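Local structure of Cg9734-pa (Drosophila melanogaster, 2BK9) at residues 90-93 against 94-98; 145-148 against 149-153. The protein binds a haem through two axial histidines, probably carries oxygen and may have peroxidase activity. The protein carries 1 engineered substitution. One frame throughout, in Å; residues are numbered along the deposited sequence.

Contact 1: residues 90-93 against 94-98; sequences TKIA and VSHIP. With HEM (protoporphyrin IX containing Fe), chain B.
The carbonyl oxygen of I92 takes two donors from H96, one turn further along helix 81-96. The stronger is the imidazole: H96 ND1 lies 2.8 Å from I92 O, with an N-H...O angle of 170°. The oxygen sits at the ring edge, close to the ring plane. Seen from the carbonyl, ND1 stands above the C=O plane. The backbone N of H96 adds a weak bond to the same oxygen and a better one to A93 O, at 3.1 Å. At the far end of the ring, H96 NE2 binds the haem iron at 2.0 Å. This is the proximal histidine of the globin fold; H61 supplies the second axial nitrogen. The H96 side chain leaves the helix with CG anti to its carbonyl carbon (chi1 -68°), which brings the ND1 edge of the ring to I92 O. I92 runs alongside, pointing the same way. Its CG2 touches H96 CE1 at 3.8 Å, and its CD1 reaches the haem methyl CMA at 3.9 Å. Regular helix bonds run one turn back, from V94 N to T90 O and from S95 N to K91 O. The bond at ND1 holds the imidazole in its rotation, with NE2 directed at the iron. It would probably also make NE2 a slightly richer donor to the metal.

Contact 2: residues 145-148 against 149-153; sequences AIDD and DGNAK. With MG (magnesium ion), chain D.
D147 OD2 binds a magnesium ion at 2.0 Å, while OD1 of the same carboxylate turns inward to backbone N-H groups. N151 N meets OD1 at 2.9 Å from above the carboxylate plane, and D149 N adds a weak bond. The C-terminal tail here folds into a type I beta turn, D147 to G150, closed by G150 N to D147 O at 3.0 Å. The D147 side chain stands between its own N and carbonyl carbon (chi1 75°), which holds OD1 over the turn. D147 N returns a bond of 2.9 Å to N151 O. The K153 chain bends at its last torsion (chi4 -74°), and NZ hydrogen-bonds I146 O at 2.8 Å and, weakly, F143 O. Two waters also bind the magnesium, and one of them donates to K153 OXT. The N151 side chain crosses that of D147, its amide plane 83° from the carboxylate, and its CB packs 3.4 Å from D147 OD2. A glycine here would remove CB and the amide, and would probably leave that side of the metal-bound carboxylate of D147 without its cover. G150 has a positive phi, where a side chain would collide with the preceding carbonyl oxygen. I146 CD1 lies 4.1 Å from G150 CA.

How the contacts relate
Both contacts are local and each centres on a metal. Contact 1 lies in the last turns of helix 81-96 and the 3-10 segment that follows, with H96 and I92 facing the haem. Contact 2 is the C-terminal tail after helix 125-143. Both are partly buried, but contact 2 has more exposed residues, and its centre lies about 18 Å from the chain centre against about 13 Å. Its magnesium is met by a carboxylate and waters; the haem iron takes H96 and H61 as axial ligands. The two contacts touch: I97 CG1 packs on I146 CG2 at 3.8 Å, and A93 CB on A145 CB. The tail thus covers A93 and I97, which point away from the haem.

Contact 1: residues 90-93 against 94-98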
# COMPACT_ATOMS: atom_id res chain seq x y z
N THR A 90 -11.37 4.16 -3.27
CA THR A 90 -12.41 3.54 -4.06
C THR A 90 -11.93 3.32 -5.47
O THR A 90 -12.14 2.26 -6.08
CB THR A 90 -13.69 4.35 -4.02
OG1 THR A 90 -14.20 4.37 -2.68
CG2 THR A 90 -14.75 3.71 -4.90
N LYS A 91 -11.21 4.30 -6.00
CA LYS A 91 -10.68 4.18 -7.35
C LYS A 91 -9.63 3.06 -7.43
O LYS A 91 -9.66 2.24 -8.34
CB LYS A 91 -10.13 5.51 -7.86
CG LYS A 91 -9.52 5.37 -9.24
CD LYS A 91 -9.17 6.71 -9.85
CE LYS A 91 -8.65 6.52 -11.25
NZ LYS A 91 -9.74 6.23 -12.23
N ILE A 92 -8.76 2.97 -6.44
CA ILE A 92 -7.81 1.85 -6.42
C ILE A 92 -8.56 0.52 -6.40
O ILE A 92 -8.25 -0.41 -7.14
CB ILE A 92 -6.89 1.96 -5.20
CG1 ILE A 92 -5.99 3.20 -5.30
CG2 ILE A 92 -6.06 0.72 -5.04
CD1 ILE A 92 -5.15 3.27 -6.52
N ALA A 93 -9.57 0.40 -5.56
CA ALA A 93 -10.30 -0.85 -5.45
C ALA A 93 -10.92 -1.22 -6.80
O ALA A 93 -10.80 -2.35 -7.29
CB ALA A 93 -11.36 -0.78 -4.39
N VAL A 94 -11.60 -0.26 -7.40
CA VAL A 94 -12.28 -0.58 -8.64
C VAL A 94 -11.25 -0.89 -9.73
O VAL A 94 -11.51 -1.80 -10.55
CB VAL A 94 -13.23 0.56 -9.00
CG1 VAL A 94 -13.83 0.32 -10.36
CG2 VAL A 94 -14.33 0.63 -7.94
N SER A 95 -10.10 -0.26 -9.73
CA SER A 95 -9.08 -0.53 -10.72
C SER A 95 -8.58 -1.97 -10.70
O SER A 95 -8.06 -2.44 -11.70
CB SER A 95 -7.87 0.42 -10.52
OG SER A 95 -8.19 1.70 -10.97
N HIS A 96 -8.68 -2.67 -9.59
CA HIS A 96 -8.20 -4.04 -9.50
C HIS A 96 -9.27 -5.08 -9.76
O HIS A 96 -8.94 -6.25 -9.87
CB HIS A 96 -7.53 -4.27 -8.14
CG HIS A 96 -6.25 -3.52 -7.98
ND1 HIS A 96 -6.19 -2.20 -7.58
CD2 HIS A 96 -4.97 -3.88 -8.24
CE1 HIS A 96 -4.91 -1.81 -7.56
NE2 HIS A 96 -4.15 -2.82 -7.93
N ILE A 97 -10.54 -4.69 -9.87
CA ILE A 97 -11.61 -5.66 -10.14
C ILE A 97 -11.33 -6.52 -11.36
O ILE A 97 -11.52 -7.74 -11.31
CB ILE A 97 -12.96 -4.94 -10.18
CG1 ILE A 97 -13.35 -4.52 -8.77
CG2 ILE A 97 -14.01 -5.83 -10.83
CD1 ILE A 97 -14.58 -3.65 -8.72
N PRO A 98 -10.78 -5.96 -12.45
CA PRO A 98 -10.44 -6.78 -13.61
C PRO A 98 -9.28 -7.74 -13.41
O PRO A 98 -8.91 -8.43 -14.35
CB PRO A 98 -10.06 -5.72 -14.70
CG PRO A 98 -10.78 -4.52 -14.24
CD PRO A 98 -10.62 -4.53 -12.76
CHA HEM B . -2.44 -2.10 -11.28
CHB HEM B . -2.18 0.55 -7.28
CHC HEM B . -2.33 -3.48 -4.74
CHD HEM B . -2.13 -6.12 -8.70
C1A HEM B . -2.42 -1.04 -10.41
C2A HEM B . -2.61 0.36 -10.78
C3A HEM B . -2.56 1.12 -9.66
C4A HEM B . -2.30 0.20 -8.59
CMA HEM B . -2.71 2.64 -9.45
CAA HEM B . -2.85 0.83 -12.21
CBA HEM B . -4.29 0.56 -12.65
CGA HEM B . -4.38 0.94 -14.10
O1A HEM B . -3.95 0.13 -14.98
O2A HEM B . -4.89 2.03 -14.39
C1B HEM B . -2.14 -0.32 -6.21
C2B HEM B . -2.19 0.09 -4.84
C3B HEM B . -2.23 -1.05 -4.12
C4B HEM B . -2.27 -2.16 -5.03
CMB HEM B . -2.17 1.51 -4.37
CAB HEM B . -2.37 -1.22 -2.66
CBB HEM B . -1.87 -0.41 -1.74
C1C HEM B . -2.30 -4.56 -5.56
C2C HEM B . -2.36 -5.96 -5.18
C3C HEM B . -2.23 -6.71 -6.28
C4C HEM B . -2.14 -5.79 -7.39
CMC HEM B . -2.54 -6.44 -3.74
CAC HEM B . -2.22 -8.21 -6.31
CBC HEM B . -1.62 -8.99 -7.18
C1D HEM B . -2.17 -5.27 -9.76
C2D HEM B . -2.26 -5.67 -11.10
C3D HEM B . -2.34 -4.48 -11.89
C4D HEM B . -2.32 -3.41 -10.93
CMD HEM B . -2.21 -7.10 -11.62
CAD HEM B . -2.45 -4.42 -13.39
CBD HEM B . -1.11 -4.53 -14.05
CGD HEM B . -1.17 -4.50 -15.54
O1D HEM B . -0.13 -4.74 -16.20
O2D HEM B . -2.27 -4.23 -16.10
NA HEM B . -2.27 -1.11 -9.06
NB HEM B . -2.19 -1.72 -6.32
NC HEM B . -2.17 -4.48 -6.93
ND HEM B . -2.22 -3.90 -9.67
FE HEM B . -2.18 -2.79 -8.02

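Contact 2: residues 145-148 against 149-153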
# COMPACT_ATOMS: atom_id res chain seq x y z
N ALA A 145 -15.87 -1.93 -1.58
CA ALA A 145 -16.04 -1.87 -3.00
C ALA A 145 -15.91 -3.23 -3.72
O ALA A 145 -16.14 -3.28 -4.93
CB ALA A 145 -15.05 -0.90 -3.61
N ILE A 146 -15.54 -4.31 -3.02
CA ILE A 146 -15.30 -5.61 -3.63
C ILE A 146 -15.85 -6.69 -2.75
O ILE A 146 -16.04 -6.53 -1.55
CB ILE A 146 -13.80 -5.86 -3.91
CG1 ILE A 146 -12.95 -5.69 -2.63
CG2 ILE A 146 -13.31 -4.95 -5.02
CD1 ILE A 146 -11.58 -6.26 -2.77
N ASP A 147 -16.11 -7.84 -3.38
CA ASP A 147 -16.37 -9.07 -2.66
C ASP A 147 -15.06 -9.72 -2.21
O ASP A 147 -13.98 -9.18 -2.46
CB ASP A 147 -17.30 -9.99 -3.48
CG ASP A 147 -16.63 -10.70 -4.67
OD1 ASP A 147 -15.39 -10.66 -4.82
OD2 ASP A 147 -17.38 -11.32 -5.48
N ASP A 148 -15.18 -10.84 -1.52
CA ASP A 148 -13.98 -11.45 -0.95
C ASP A 148 -12.98 -11.81 -2.06
O ASP A 148 -11.78 -11.90 -1.78
CB ASP A 148 -14.31 -12.74 -0.21
CG ASP A 148 -14.89 -12.54 1.12
OD1 ASP A 148 -15.05 -11.41 1.58
OD2 ASP A 148 -15.08 -13.54 1.86
N ASP A 149 -13.43 -12.14 -3.26
CA ASP A 149 -12.55 -12.56 -4.34
C ASP A 149 -12.05 -11.42 -5.21
O ASP A 149 -11.23 -11.64 -6.11
CB ASP A 149 -13.27 -13.60 -5.20
CG ASP A 149 -13.63 -14.79 -4.44
OD1 ASP A 149 -12.86 -15.30 -3.60
OD2 ASP A 149 -14.75 -15.27 -4.58
N GLY A 150 -12.48 -10.19 -4.91
CA GLY A 150 -12.05 -9.06 -5.71
C GLY A 150 -12.90 -8.67 -6.86
O GLY A 150 -12.51 -7.82 -7.64
N ASN A 151 -14.08 -9.25 -6.99
CA ASN A 151 -15.04 -8.80 -7.96
C ASN A 151 -15.81 -7.60 -7.44
O ASN A 151 -15.79 -7.31 -6.24
CB ASN A 151 -16.06 -9.92 -8.26
CG ASN A 151 -15.41 -11.21 -8.73
OD1 ASN A 151 -15.48 -12.23 -7.99
ND2 ASN A 151 -14.77 -11.19 -9.83
N ALA A 152 -16.52 -6.95 -8.32
CA ALA A 152 -17.47 -5.96 -7.88
C ALA A 152 -18.51 -6.62 -6.97
O ALA A 152 -18.80 -7.81 -7.11
CB ALA A 152 -18.16 -5.32 -9.07
N LYS A 153 -19.07 -5.89 -6.04
CA LYS A 153 -20.06 -6.49 -5.14
C LYS A 153 -21.28 -7.12 -5.81
O LYS A 153 -21.74 -6.63 -6.83
CB LYS A 153 -20.49 -5.49 -4.05
CG LYS A 153 -19.34 -5.44 -3.02
CD LYS A 153 -19.73 -4.80 -1.78
CE LYS A 153 -18.68 -4.76 -0.77
NZ LYS A 153 -18.31 -6.00 -0.02
OXT LYS A 153 -21.82 -8.13 -5.32
MG MG D . -19.30 -11.90 -5.73
O HOH W 1 -18.49 -2.92 -6.13
O HOH W 2 -20.26 -10.44 -4.45
O HOH W 3 -19.12 -13.26 -4.18